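PDB 2OR0: hydroxylase from Rhodococcus sp., which probably acts as a flavin-dependent hydroxylase (monooxygenase) built on the acyl-CoA dehydrogenase fold. Local coordinates for residues G87-D92 / I263-G268; I202-T207 / W374-A379. One frame throughout, in Å; residues are numbered along the deposited sequence.

Contact 1: residues G87-D92 / I263-G268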
loop_
_atom_site.group_PDB
_atom_site.type_symbol
_atom_site.label_atom_id
_atom_site.label_comp_id
_atom_site.label_asym_id
_atom_site.label_seq_id
_atom_site.Cartn_x
_atom_site.Cartn_y
_atom_site.Cartn_z
ATOM N N GLY A 87 -9.905 6.846 1.990
ATOM C CA GLY A 87 -11.353 6.771 2.019
ATOM C C GLY A 87 -11.866 5.343 2.002
ATOM O O GLY A 87 -12.784 5.001 2.734
ATOM N N VAL A 88 -11.272 4.500 1.158
ATOM C CA VAL A 88 -11.650 3.066 1.094
ATOM C C VAL A 88 -11.279 2.377 2.419
ATOM O O VAL A 88 -12.098 1.626 2.994
ATOM C CB VAL A 88 -10.946 2.317 -0.074
ATOM C CG1 VAL A 88 -11.365 0.870 -0.081
ATOM C CG2 VAL A 88 -11.294 2.923 -1.415
ATOM N N ALA A 89 -10.052 2.649 2.888
ATOM C CA ALA A 89 -9.505 2.070 4.137
ATOM C C ALA A 89 -10.369 2.361 5.356
ATOM O O ALA A 89 -10.509 1.489 6.234
ATOM C CB ALA A 89 -8.076 2.514 4.372
ATOM N N ALA A 90 -10.977 3.556 5.405
ATOM C CA ALA A 90 -11.888 3.902 6.514
ATOM C C ALA A 90 -13.200 3.112 6.479
ATOM O O ALA A 90 -13.865 2.961 7.506
ATOM C CB ALA A 90 -12.154 5.436 6.578
ATOM N N LEU A 91 -13.570 2.592 5.319
ATOM C CA LEU A 91 -14.772 1.764 5.202
ATOM C C LEU A 91 -14.528 0.290 5.538
ATOM O O LEU A 91 -15.360 -0.342 6.171
ATOM C CB LEU A 91 -15.383 1.861 3.784
ATOM C CG LEU A 91 -15.880 3.209 3.256
ATOM C CD1 LEU A 91 -16.360 3.088 1.810
ATOM C CD2 LEU A 91 -16.989 3.728 4.150
ATOM N N ASP A 92 -13.417 -0.260 5.050
ATOM C CA ASP A 92 -13.033 -1.662 5.311
ATOM C C ASP A 92 -11.542 -1.675 5.097
ATOM O O ASP A 92 -11.081 -1.382 4.005
ATOM C CB ASP A 92 -13.731 -2.642 4.325
ATOM C CG ASP A 92 -13.165 -4.091 4.396
ATOM O OD1 ASP A 92 -13.015 -4.631 5.514
ATOM O OD2 ASP A 92 -12.871 -4.692 3.325
ATOM N N ILE A 263 -3.236 4.958 7.510
ATOM C CA ILE A 263 -3.859 6.172 8.001
ATOM C C ILE A 263 -5.383 6.115 7.960
ATOM O O ILE A 263 -6.023 6.422 8.949
ATOM C CB ILE A 263 -3.266 7.458 7.340
ATOM C CG1 ILE A 263 -1.777 7.578 7.750
ATOM C CG2 ILE A 263 -4.031 8.674 7.840
ATOM C CD1 ILE A 263 -0.932 8.610 6.942
ATOM N N GLY A 264 -5.952 5.716 6.827
ATOM C CA GLY A 264 -7.397 5.599 6.695
ATOM C C GLY A 264 -7.999 4.535 7.591
ATOM O O GLY A 264 -9.134 4.681 8.088
ATOM N N ILE A 265 -7.249 3.455 7.824
ATOM C CA ILE A 265 -7.696 2.461 8.796
ATOM C C ILE A 265 -7.855 3.096 10.192
ATOM O O ILE A 265 -8.817 2.845 10.873
ATOM C CB ILE A 265 -6.749 1.204 8.849
ATOM C CG1 ILE A 265 -6.936 0.370 7.589
ATOM C CG2 ILE A 265 -7.038 0.360 10.095
ATOM C CD1 ILE A 265 -5.704 -0.548 7.224
ATOM N N THR A 266 -6.900 3.908 10.608
ATOM C CA THR A 266 -6.985 4.509 11.937
ATOM C C THR A 266 -8.098 5.538 11.993
ATOM O O THR A 266 -8.709 5.705 13.028
ATOM C CB THR A 266 -5.643 5.113 12.411
ATOM O OG1 THR A 266 -5.274 6.236 11.594
ATOM C CG2 THR A 266 -4.533 4.043 12.375
ATOM N N GLU A 267 -8.391 6.169 10.857
ATOM C CA GLU A 267 -9.525 7.079 10.736
ATOM C C GLU A 267 -10.868 6.329 10.848
ATOM O O GLU A 267 -11.789 6.800 11.513
ATOM C CB GLU A 267 -9.425 7.873 9.422
ATOM C CG GLU A 267 -8.417 8.999 9.474
ATOM C CD GLU A 267 -8.152 9.688 8.127
ATOM O OE1 GLU A 267 -8.578 9.182 7.065
ATOM O OE2 GLU A 267 -7.469 10.737 8.145
ATOM N N GLY A 268 -10.965 5.157 10.221
ATOM C CA GLY A 268 -12.049 4.213 10.478
ATOM C C GLY A 268 -12.226 3.834 11.953
ATOM O O GLY A 268 -13.348 3.822 12.440
HETATM O O HOH W 1 -15.587 3.814 10.192
#
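Ala89 and Ala90 lie against Gly264, Ile265 and Gly268 where the last turn of helix 78-91 meets the middle of helix 250-277. The short axes of 87-91 and 263-268 run in broadly the same direction, 43° apart, and approach to 6.9 Å, a close helix pair. Ala90 and Gly268 mark the nearest backbone approach, with 4.0 Å between their CA atoms. The two glycines are consistent with this spacing: Gly264 and Gly268 sit one helical turn apart, and a CB on either would point at the partner helix. At Gly264 such a CB would collide with the methyl of Ala89, and at Gly268 with the carbonyl oxygen of Ala90.

Two methyl groups fill the interface from the other side. Ala89 CB lies 3.7 Å from Ile265 N, against the backbone itself, and 4.0 Å from Ile265 CG1. That methylene is placed beside its own backbone N (chi1 -72°), which lets the flank of Ile265 reach Ala89 although its CB points away from helix 78-91. Ala90 CB rests 3.5 Å from Gly264 O, while Ala90 CA approaches the same oxygen at 3.3 Å in a CA-H...O contact strongly bent at H (122°), so at most a weak attraction.

Beyond the pair, Glu267 forms a salt bridge with Arg309 of helix 292-324, tying helix 250-277 to its neighbour in the helical part of the fold. One water donates to Gly268 O and, weakly, to Ala90 O. With no direct hydrogen bond between the segments, the contact rests on the fit of methyls against glycine backbone, and this water is its hydrogen-bonded link.

Contact 2: residues I202-T207 / W374-A379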
loop_
_atom_site.group_PDB
_atom_site.type_symbol
_atom_site.label_atom_id
_atom_site.label_comp_id
_atom_site.label_asym_id
_atom_site.label_seq_id
_atom_site.Cartn_x
_atom_site.Cartn_y
_atom_site.Cartn_z
ATOM N N ILE A 202 -3.246 -11.896 12.800
ATOM C CA ILE A 202 -4.067 -11.099 13.733
ATOM C C ILE A 202 -4.890 -9.936 13.131
ATOM O O ILE A 202 -5.848 -9.470 13.771
ATOM C CB ILE A 202 -3.244 -10.599 14.925
ATOM C CG1 ILE A 202 -2.059 -9.754 14.465
ATOM C CG2 ILE A 202 -2.764 -11.790 15.766
ATOM C CD1 ILE A 202 -2.228 -8.245 14.609
ATOM N N GLY A 203 -4.538 -9.492 11.921
ATOM C CA GLY A 203 -5.151 -8.307 11.301
ATOM C C GLY A 203 -4.997 -8.324 9.794
ATOM O O GLY A 203 -4.217 -9.111 9.269
ATOM N N LEU A 204 -5.743 -7.454 9.098
ATOM C CA LEU A 204 -5.796 -7.443 7.635
ATOM C C LEU A 204 -6.084 -8.846 7.073
ATOM O O LEU A 204 -5.568 -9.226 5.993
ATOM C CB LEU A 204 -4.489 -6.891 7.055
ATOM C CG LEU A 204 -4.286 -5.371 7.197
ATOM C CD1 LEU A 204 -2.932 -4.971 6.621
ATOM C CD2 LEU A 204 -5.463 -4.650 6.488
ATOM N N ARG A 205 -6.897 -9.607 7.821
ATOM C CA ARG A 205 -7.159 -11.016 7.534
ATOM C C ARG A 205 -7.776 -11.077 6.160
ATOM O O ARG A 205 -7.379 -11.896 5.338
ATOM C CB ARG A 205 -8.067 -11.659 8.602
ATOM C CG ARG A 205 -7.339 -11.877 9.941
ATOM C CD ARG A 205 -8.247 -12.397 11.055
ATOM N NE ARG A 205 -8.819 -13.714 10.766
ATOM C CZ ARG A 205 -8.155 -14.873 10.845
ATOM N NH1 ARG A 205 -8.794 -16.009 10.574
ATOM N NH2 ARG A 205 -6.871 -14.916 11.203
ATOM N N GLY A 206 -8.681 -10.134 5.906
ATOM C CA GLY A 206 -9.452 -10.064 4.678
ATOM C C GLY A 206 -8.676 -9.717 3.434
ATOM O O GLY A 206 -9.237 -9.783 2.352
ATOM N N THR A 207 -7.401 -9.346 3.568
ATOM C CA THR A 207 -6.550 -9.067 2.408
ATOM C C THR A 207 -6.145 -10.351 1.653
ATOM O O THR A 207 -5.804 -10.310 0.456
ATOM C CB THR A 207 -5.284 -8.252 2.786
ATOM O OG1 THR A 207 -4.427 -9.010 3.655
ATOM C CG2 THR A 207 -5.666 -6.911 3.471
ATOM N N TRP A 374 -8.598 -1.593 14.489
ATOM C CA TRP A 374 -7.446 -1.508 15.371
ATOM C C TRP A 374 -6.380 -2.613 15.057
ATOM O O TRP A 374 -5.178 -2.318 14.967
ATOM C CB TRP A 374 -7.913 -1.524 16.843
ATOM C CG TRP A 374 -6.770 -1.621 17.817
ATOM C CD1 TRP A 374 -5.972 -0.603 18.267
ATOM C CD2 TRP A 374 -6.328 -2.801 18.467
ATOM N NE1 TRP A 374 -5.038 -1.091 19.162
ATOM C CE2 TRP A 374 -5.228 -2.443 19.292
ATOM C CE3 TRP A 374 -6.748 -4.147 18.434
ATOM C CZ2 TRP A 374 -4.540 -3.377 20.072
ATOM C CZ3 TRP A 374 -6.044 -5.078 19.208
ATOM C CH2 TRP A 374 -4.958 -4.678 20.014
ATOM N N ARG A 375 -6.826 -3.863 14.884
ATOM C CA ARG A 375 -5.912 -4.973 14.526
ATOM C C ARG A 375 -5.346 -4.762 13.112
ATOM O O ARG A 375 -4.167 -5.007 12.878
ATOM C CB ARG A 375 -6.631 -6.333 14.599
ATOM C CG ARG A 375 -7.041 -6.774 16.043
ATOM C CD ARG A 375 -7.742 -8.161 16.038
ATOM N NE ARG A 375 -9.102 -8.104 15.491
ATOM C CZ ARG A 375 -9.451 -8.539 14.282
ATOM N NH1 ARG A 375 -8.534 -9.035 13.459
ATOM N NH2 ARG A 375 -10.720 -8.463 13.885
ATOM N N ASP A 376 -6.192 -4.322 12.175
ATOM C CA ASP A 376 -5.716 -4.024 10.805
ATOM C C ASP A 376 -4.558 -3.007 10.810
ATOM O O ASP A 376 -3.577 -3.133 10.056
ATOM C CB ASP A 376 -6.853 -3.479 9.932
ATOM C CG ASP A 376 -7.943 -4.509 9.628
ATOM O OD1 ASP A 376 -7.753 -5.745 9.827
ATOM O OD2 ASP A 376 -9.035 -4.073 9.168
ATOM N N ALA A 377 -4.664 -1.982 11.645
ATOM C CA ALA A 377 -3.638 -0.940 11.669
ATOM C C ALA A 377 -2.316 -1.535 12.113
ATOM O O ALA A 377 -1.288 -1.232 11.553
ATOM C CB ALA A 377 -4.034 0.236 12.604
ATOM N N HIS A 378 -2.353 -2.346 13.161
ATOM C CA HIS A 378 -1.158 -3.088 13.632
ATOM C C HIS A 378 -0.589 -4.079 12.620
ATOM O O HIS A 378 0.626 -4.164 12.460
ATOM C CB HIS A 378 -1.455 -3.774 14.962
ATOM C CG HIS A 378 -1.476 -2.808 16.087
ATOM N ND1 HIS A 378 -0.324 -2.304 16.647
ATOM C CD2 HIS A 378 -2.500 -2.161 16.682
ATOM C CE1 HIS A 378 -0.642 -1.423 17.579
ATOM N NE2 HIS A 378 -1.957 -1.305 17.605
ATOM N N ALA A 379 -1.443 -4.834 11.956
ATOM C CA ALA A 379 -0.951 -5.656 10.829
ATOM C C ALA A 379 -0.248 -4.800 9.782
ATOM O O ALA A 379 0.858 -5.138 9.355
ATOM C CB ALA A 379 -2.061 -6.396 10.191
HETATM O O HOH W 2 -8.608 -8.410 10.282
#
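Asp376 OD1 is gripped by two donors, the backbone N of Leu204 and a water. The N-H of Leu204 meets it at 2.7 Å with an angle of 153°, arriving on the anti side and 35° out of the carboxylate plane. The water donates to OD1 at 2.8 Å and accepts from Arg205 N, so the carboxylate holds two successive peptide N-H groups, one directly and one through solvent. Asp376 CG stands beside its own backbone N (chi1 -68°), which carries the carboxylate from the helix flank to the loop.

One residue earlier, Arg375 NH1 donates to Ile202 O at 2.7 Å. The oxygen lies in the guanidinium plane, at its edge, whereas the donor is tilted out of the carbonyl plane. The other terminal nitrogen, NH2, forms a salt bridge with Glu44 and a hydrogen bond with Gln371; with both terminal nitrogens held, rotation of the guanidinium should be limited. Replacing Arg375 by a methionine would probably strip Ile202 O of this donor and take from Glu44 the positive charge it pairs with here.

These bonds dock the loop between strands 193-195 and 210-214 on helix 370-381, joining the beta domain to the C-terminal helical domain in a fold of the acyl-CoA dehydrogenase type. Gly203 passes directly over the helix, where a CB would run into Arg375 O. With no CB there, Ala379 CB comes within 3.5 Å of Gly203 C. Alongside, Leu204 lays its CG 3.9 Å from Ala379 CB, and its CD2 branch reaches the CB of Asp376 at the same distance. Trp97 of helix 93-102 also touches the Leu204 side chain.

Overall arrangement
The centres of both contacts lie about 13 Å from the centre of the chain and about 12 Å from each other, yet they differ in burial: contact 1 is buried among helices, contact 2 only partly so. They hold different elements, helix on helix in the first and loop on helix in the second, but touch one another. Ile265 joins them, its CG2 packing 3.7 Å from Ala377 N and its CD1 4.2 Å from Leu204 CD2, so helix 250-277 backs helix 370-381. The chemistry follows the setting: small residues permit close packing of methyls on backbone in contact 1, while contact 2 uses charged side chains to bind loop backbone. Glycines allow close backbone approach in both.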